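Local structure of glucanase (Clostridium thermocellum, 5GXX) at residues 11-16 with 383-388; 445-450 with 474-479. The protein probably hydrolyses internal beta-1,4-glucosidic bonds of cellulose, as a family 9 endoglucanase of the cellulosome. The protein carries 1 engineered substitution. All blocks are in the same frame, centred on the assembly; numbering follows the deposited sequence.

Interaction 1: residues 11-16 with 383-388; sequences LQKAIY and VLYGAL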
loop_
_atom_site.group_PDB
_atom_site.type_symbol
_atom_site.label_atom_id
_atom_site.label_comp_id
_atom_site.label_asym_id
_atom_site.label_seq_id
_atom_site.Cartn_x
_atom_site.Cartn_y
_atom_site.Cartn_z
ATOM N N LEU A 11 36.624 -22.425 27.825
ATOM C CA LEU A 11 35.913 -22.006 29.029
ATOM C C LEU A 11 35.689 -20.507 29.109
ATOM O O LEU A 11 34.563 -20.066 29.421
ATOM C CB LEU A 11 36.684 -22.476 30.264
ATOM C CG LEU A 11 36.094 -22.050 31.609
ATOM C CD1 LEU A 11 34.708 -22.669 31.784
ATOM C CD2 LEU A 11 37.042 -22.467 32.746
ATOM N N GLN A 12 36.753 -19.754 28.846
ATOM C CA GLN A 12 36.730 -18.298 28.806
ATOM C C GLN A 12 35.629 -17.797 27.875
ATOM O O GLN A 12 34.840 -16.920 28.238
ATOM C CB GLN A 12 38.113 -17.793 28.366
ATOM C CG GLN A 12 38.230 -16.299 28.079
ATOM C CD GLN A 12 39.574 -15.962 27.452
ATOM O OE1 GLN A 12 40.089 -16.722 26.620
ATOM N NE2 GLN A 12 40.150 -14.822 27.846
ATOM N N LYS A 13 35.543 -18.391 26.688
ATOM C CA LYS A 13 34.536 -17.990 25.720
ATOM C C LYS A 13 33.142 -18.448 26.123
ATOM O O LYS A 13 32.185 -17.681 26.002
ATOM C CB LYS A 13 34.937 -18.441 24.309
ATOM C CG LYS A 13 36.124 -17.623 23.833
ATOM C CD LYS A 13 36.711 -18.115 22.515
ATOM C CE LYS A 13 37.806 -17.130 22.087
ATOM N NZ LYS A 13 38.414 -17.520 20.787
ATOM N N ALA A 14 33.050 -19.680 26.614
ATOM C CA ALA A 14 31.772 -20.264 27.012
ATOM C C ALA A 14 31.086 -19.488 28.135
ATOM O O ALA A 14 29.859 -19.409 28.160
ATOM C CB ALA A 14 31.919 -21.761 27.345
ATOM N N ILE A 15 31.884 -18.852 28.992
ATOM C CA ILE A 15 31.356 -17.979 30.038
ATOM C C ILE A 15 30.890 -16.635 29.493
ATOM O O ILE A 15 29.821 -16.136 29.880
ATOM C CB ILE A 15 32.415 -17.764 31.140
ATOM C CG1 ILE A 15 32.740 -19.103 31.807
ATOM C CG2 ILE A 15 31.916 -16.758 32.200
ATOM C CD1 ILE A 15 34.056 -19.058 32.594
ATOM N N TYR A 16 31.721 -16.068 28.619
ATOM C CA TYR A 16 31.454 -14.779 27.967
ATOM C C TYR A 16 30.123 -14.821 27.241
ATOM O O TYR A 16 29.425 -13.806 27.188
ATOM C CB TYR A 16 32.609 -14.439 27.008
ATOM C CG TYR A 16 32.416 -13.230 26.120
ATOM C CD1 TYR A 16 31.824 -13.343 24.850
ATOM C CD2 TYR A 16 32.844 -11.967 26.531
ATOM C CE1 TYR A 16 31.687 -12.252 24.018
ATOM C CE2 TYR A 16 32.743 -10.849 25.684
ATOM C CZ TYR A 16 32.156 -11.012 24.442
ATOM O OH TYR A 16 32.015 -9.948 23.596
ATOM N N VAL A 383 30.366 -11.212 16.980
ATOM C CA VAL A 383 30.844 -12.569 17.259
ATOM C C VAL A 383 30.241 -13.049 18.567
ATOM O O VAL A 383 30.522 -12.485 19.621
ATOM C CB VAL A 383 32.373 -12.635 17.393
ATOM C CG1 VAL A 383 32.845 -14.079 17.580
ATOM C CG2 VAL A 383 33.005 -12.050 16.149
ATOM N N LEU A 384 29.407 -14.080 18.495
ATOM C CA LEU A 384 28.779 -14.644 19.697
ATOM C C LEU A 384 29.733 -15.654 20.361
ATOM O O LEU A 384 29.479 -16.870 20.449
ATOM C CB LEU A 384 27.431 -15.297 19.336
ATOM C CG LEU A 384 26.556 -15.758 20.504
ATOM C CD1 LEU A 384 25.921 -14.601 21.282
ATOM C CD2 LEU A 384 25.441 -16.647 19.940
ATOM N N TYR A 385 30.838 -15.132 20.880
ATOM C CA TYR A 385 31.872 -16.015 21.404
ATOM C C TYR A 385 31.326 -16.988 22.420
ATOM O O TYR A 385 30.594 -16.629 23.371
ATOM C CB TYR A 385 33.021 -15.263 22.089
ATOM C CG TYR A 385 33.961 -14.535 21.161
ATOM C CD1 TYR A 385 34.932 -15.228 20.430
ATOM C CD2 TYR A 385 33.900 -13.149 21.046
ATOM C CE1 TYR A 385 35.808 -14.549 19.593
ATOM C CE2 TYR A 385 34.782 -12.468 20.212
ATOM C CZ TYR A 385 35.728 -13.169 19.486
ATOM O OH TYR A 385 36.585 -12.469 18.667
ATOM N N GLY A 386 31.766 -18.232 22.236
ATOM C CA GLY A 386 31.486 -19.247 23.235
ATOM C C GLY A 386 30.195 -20.029 23.106
ATOM O O GLY A 386 29.988 -20.990 23.843
ATOM N N ALA A 387 29.302 -19.603 22.216
ATOM C CA ALA A 387 28.019 -20.280 22.080
ATOM C C ALA A 387 28.172 -21.669 21.479
ATOM O O ALA A 387 28.657 -21.794 20.355
ATOM C CB ALA A 387 27.068 -19.439 21.222
ATOM N N LEU A 388 27.734 -22.679 22.235
ATOM C CA LEU A 388 27.638 -24.053 21.713
ATOM C C LEU A 388 26.378 -24.153 20.862
ATOM O O LEU A 388 25.281 -23.968 21.391
ATOM C CB LEU A 388 27.604 -25.076 22.846
ATOM C CG LEU A 388 27.535 -26.557 22.438
ATOM C CD1 LEU A 388 28.836 -27.012 21.763
ATOM C CD2 LEU A 388 27.316 -27.371 23.688
HETATM O O HOH W 1 31.671 -10.454 20.957
#
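Tyr16 and Tyr385 meet as an offset edge-to-face pair, the edge of the Tyr385 ring turned toward the face of Tyr16, with centroids 5.8 Å apart and planes at 75°. Tyr16 CG stands anti to the backbone N (chi1 172°), which swings its ring toward the loop and sets CD1 3.6 Å from Tyr385 CB. The extended Lys13 chain runs obliquely past the Tyr385 ring, its CE 3.8 Å from CD1.

The backbones touch at Gly386. Having no side chain, it lets its CA come directly against Lys13 O, at 3.3 Å in a nearly straight CA-H...O contact. It is the third residue of a type II turn from Leu384 to Ala387, where positive phi (89°) suits glycine.

Polar linkage is indirect: one water joins Tyr16 OH to Val383 O, 2.7 Å from each, donating to the carbonyl. Lys13 NZ turns to Glu9 and Gly352 instead.

The contact ties a loop of the catalytic domain, in family 9 an (alpha/alpha)6 barrel, to helix 7-20. Asn415 of helix 412-429 bonds to both Ala14 O and Gly386 O, Phe437 packs edge-to-face with both tyrosines, and helix 85-101 takes the Ile15 side of helix 7-20.

Interaction 2: residues 445-450 with 474-479; sequences DEFFVE and PARLIK
The guanidinium of Arg476 takes the carboxylate of Glu446 end-on in a two-pronged salt bridge, NH1 to OE2 at 2.8 Å and NH2 to OE1 at 3.0 Å. The pairing is not coplanar. The carboxylate oxygens lie close to the guanidinium plane, whereas the nitrogens approach from above the carboxylate plane, the two planes being 58° apart.

Beside this ion pair stands Phe447. Ile478 places its terminal methyl over one face of the ring, CD1 lying 3.6 Å from the centroid and 19° off the normal, a CH-pi contact displaced toward CZ. Arg476 meets the same ring at its edge, with NH2 3.8 Å from Phe447 CE1, and that carbon in turn lies over a face of the guanidinium. One arginine thus serves both the acid and the aromatic.

The second shell fixes these groups. Arg476 has CG between its backbone N and carbonyl carbon (chi1 62°), from where the extended chain carries the guanidinium back so that NH1 also bonds to Pro474 O at 3.0 Å. Pro474 follows a cis peptide bond. Glu446 OE2 additionally accepts from the backbone N of Ser472 and of Trp473, so three donors grip this oxygen, which probably favours the ionised carboxylate.

The setting is the beta-rich region of cellulose-binding-domain type, whose two antiparallel sheets are consistent with a beta sandwich. Strand 447-456 pairs with strands 460-469 and 581-583 in one sheet; loop 474-479 leads toward strand 481-488 of the other. There Ile595 touches both Phe447 and Ile478, so that strand 593-596 packs against both sides of the contact.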
loop_
_atom_site.group_PDB
_atom_site.type_symbol
_atom_site.label_atom_id
_atom_site.label_comp_id
_atom_site.label_asym_id
_atom_site.label_seq_id
_atom_site.Cartn_x
_atom_site.Cartn_y
_atom_site.Cartn_z
ATOM N N ASP A 445 28.840 1.314 8.980
ATOM C CA ASP A 445 28.141 2.573 9.244
ATOM C C ASP A 445 26.781 2.376 9.909
ATOM O O ASP A 445 26.044 1.439 9.582
ATOM C CB ASP A 445 28.040 3.400 7.958
ATOM C CG ASP A 445 29.392 3.902 7.471
ATOM O OD1 ASP A 445 30.280 4.244 8.287
ATOM O OD2 ASP A 445 29.559 3.972 6.234
ATOM N N GLU A 446 26.501 3.209 10.903
ATOM C CA GLU A 446 25.274 3.084 11.696
ATOM C C GLU A 446 24.184 4.105 11.364
ATOM O O GLU A 446 23.077 3.737 10.969
ATOM C CB GLU A 446 25.590 3.100 13.191
ATOM C CG GLU A 446 26.440 1.919 13.647
ATOM C CD GLU A 446 26.767 1.990 15.120
ATOM O OE1 GLU A 446 27.562 2.854 15.541
ATOM O OE2 GLU A 446 26.232 1.148 15.877
ATOM N N PHE A 447 24.504 5.381 11.534
ATOM C CA PHE A 447 23.599 6.470 11.184
ATOM C C PHE A 447 24.166 7.211 9.987
ATOM O O PHE A 447 25.310 7.675 10.017
ATOM C CB PHE A 447 23.465 7.436 12.365
ATOM C CG PHE A 447 22.781 6.831 13.568
ATOM C CD1 PHE A 447 23.509 6.099 14.507
ATOM C CD2 PHE A 447 21.404 6.938 13.720
ATOM C CE1 PHE A 447 22.878 5.547 15.604
ATOM C CE2 PHE A 447 20.748 6.377 14.800
ATOM C CZ PHE A 447 21.487 5.662 15.747
ATOM N N PHE A 448 23.342 7.356 8.950
ATOM C CA PHE A 448 23.816 7.966 7.714
ATOM C C PHE A 448 22.634 8.274 6.805
ATOM O O PHE A 448 21.574 7.666 6.941
ATOM C CB PHE A 448 24.803 7.030 7.004
ATOM C CG PHE A 448 24.248 5.671 6.714
ATOM C CD1 PHE A 448 23.613 5.412 5.504
ATOM C CD2 PHE A 448 24.405 4.639 7.631
ATOM C CE1 PHE A 448 23.101 4.154 5.227
ATOM C CE2 PHE A 448 23.900 3.383 7.359
ATOM C CZ PHE A 448 23.253 3.137 6.149
ATOM N N VAL A 449 22.837 9.198 5.875
ATOM C CA VAL A 449 21.861 9.432 4.810
ATOM C C VAL A 449 22.191 8.663 3.530
ATOM O O VAL A 449 23.352 8.622 3.102
ATOM C CB VAL A 449 21.794 10.925 4.476
ATOM C CG1 VAL A 449 20.903 11.162 3.263
ATOM C CG2 VAL A 449 21.314 11.697 5.685
ATOM N N GLU A 450 21.157 8.086 2.924
ATOM C CA GLU A 450 21.207 7.639 1.546
ATOM C C GLU A 450 20.417 8.677 0.753
ATOM O O GLU A 450 19.313 9.037 1.153
ATOM C CB GLU A 450 20.535 6.281 1.377
ATOM C CG GLU A 450 21.153 5.159 2.213
ATOM C CD GLU A 450 20.332 3.884 2.161
ATOM O OE1 GLU A 450 19.183 3.878 2.658
ATOM O OE2 GLU A 450 20.852 2.880 1.623
ATOM N N PRO A 474 26.199 -0.508 20.450
ATOM C CA PRO A 474 25.105 -1.463 20.317
ATOM C C PRO A 474 23.954 -0.834 19.536
ATOM O O PRO A 474 23.903 0.394 19.369
ATOM C CB PRO A 474 24.660 -1.663 21.766
ATOM C CG PRO A 474 24.896 -0.298 22.412
ATOM C CD PRO A 474 26.079 0.294 21.681
ATOM N N ALA A 475 23.004 -1.653 19.098
ATOM C CA ALA A 475 21.767 -1.084 18.560
ATOM C C ALA A 475 21.225 -0.046 19.540
ATOM O O ALA A 475 21.284 -0.254 20.750
ATOM C CB ALA A 475 20.731 -2.192 18.325
ATOM N N ARG A 476 20.735 1.097 19.050
ATOM C CA ARG A 476 20.352 2.170 19.962
ATOM C C ARG A 476 19.455 3.160 19.249
ATOM O O ARG A 476 19.298 3.097 18.033
ATOM C CB ARG A 476 21.589 2.883 20.539
ATOM C CG ARG A 476 22.469 3.556 19.507
ATOM C CD ARG A 476 23.826 4.001 20.095
ATOM N NE ARG A 476 24.673 4.656 19.100
ATOM C CZ ARG A 476 25.376 4.022 18.165
ATOM N NH1 ARG A 476 25.372 2.693 18.077
ATOM N NH2 ARG A 476 26.111 4.723 17.318
ATOM N N LEU A 477 18.918 4.073 20.045
ATOM C CA LEU A 477 17.955 5.079 19.617
ATOM C C LEU A 477 18.546 6.453 19.899
ATOM O O LEU A 477 19.064 6.711 20.997
ATOM C CB LEU A 477 16.666 4.900 20.423
ATOM C CG LEU A 477 16.067 3.495 20.290
ATOM C CD1 LEU A 477 14.964 3.290 21.310
ATOM C CD2 LEU A 477 15.572 3.151 18.882
ATOM N N ILE A 478 18.495 7.324 18.889
ATOM C CA ILE A 478 18.876 8.726 19.040
ATOM C C ILE A 478 17.661 9.607 18.759
ATOM O O ILE A 478 17.074 9.562 17.669
ATOM C CB ILE A 478 20.052 9.137 18.114
ATOM C CG1 ILE A 478 21.318 8.333 18.447
ATOM C CG2 ILE A 478 20.325 10.627 18.246
ATOM C CD1 ILE A 478 22.485 8.482 17.457
ATOM N N LYS A 479 17.308 10.445 19.728
ATOM C CA LYS A 479 16.135 11.305 19.550
ATOM C C LYS A 479 16.413 12.548 18.698
ATOM O O LYS A 479 15.631 12.871 17.800
ATOM C CB LYS A 479 15.528 11.681 20.906
ATOM C CG LYS A 479 14.208 12.457 20.838
ATOM C CD LYS A 479 13.826 13.011 22.205
ATOM C CE LYS A 479 12.457 13.685 22.204
ATOM N NZ LYS A 479 12.188 14.672 21.121
#

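How the interactions relate
The two contacts illustrate how one chain builds unlike domains with unlike joints. Interaction 1 holds an N-terminal helix to a loop 366 residues further on, across a largely helical part of the family 9 catalytic region. Interaction 2 closes over just 23, largely strand, where the polypeptide enters its beta-rich, cellulose-binding-type region. The centres of interaction 1 and interaction 2 are 28 Å apart and their nearest atoms about 11 Å apart, so they do not touch. Interaction 1 is buried, its centre 11 Å from the centre of the chain. Interaction 2 lies at the surface, its centre 21 Å from the centre of the chain. Neither includes a calcium ligand: one ion is bound around Asp199 and Asp246, the other around Asp488 and Asp566.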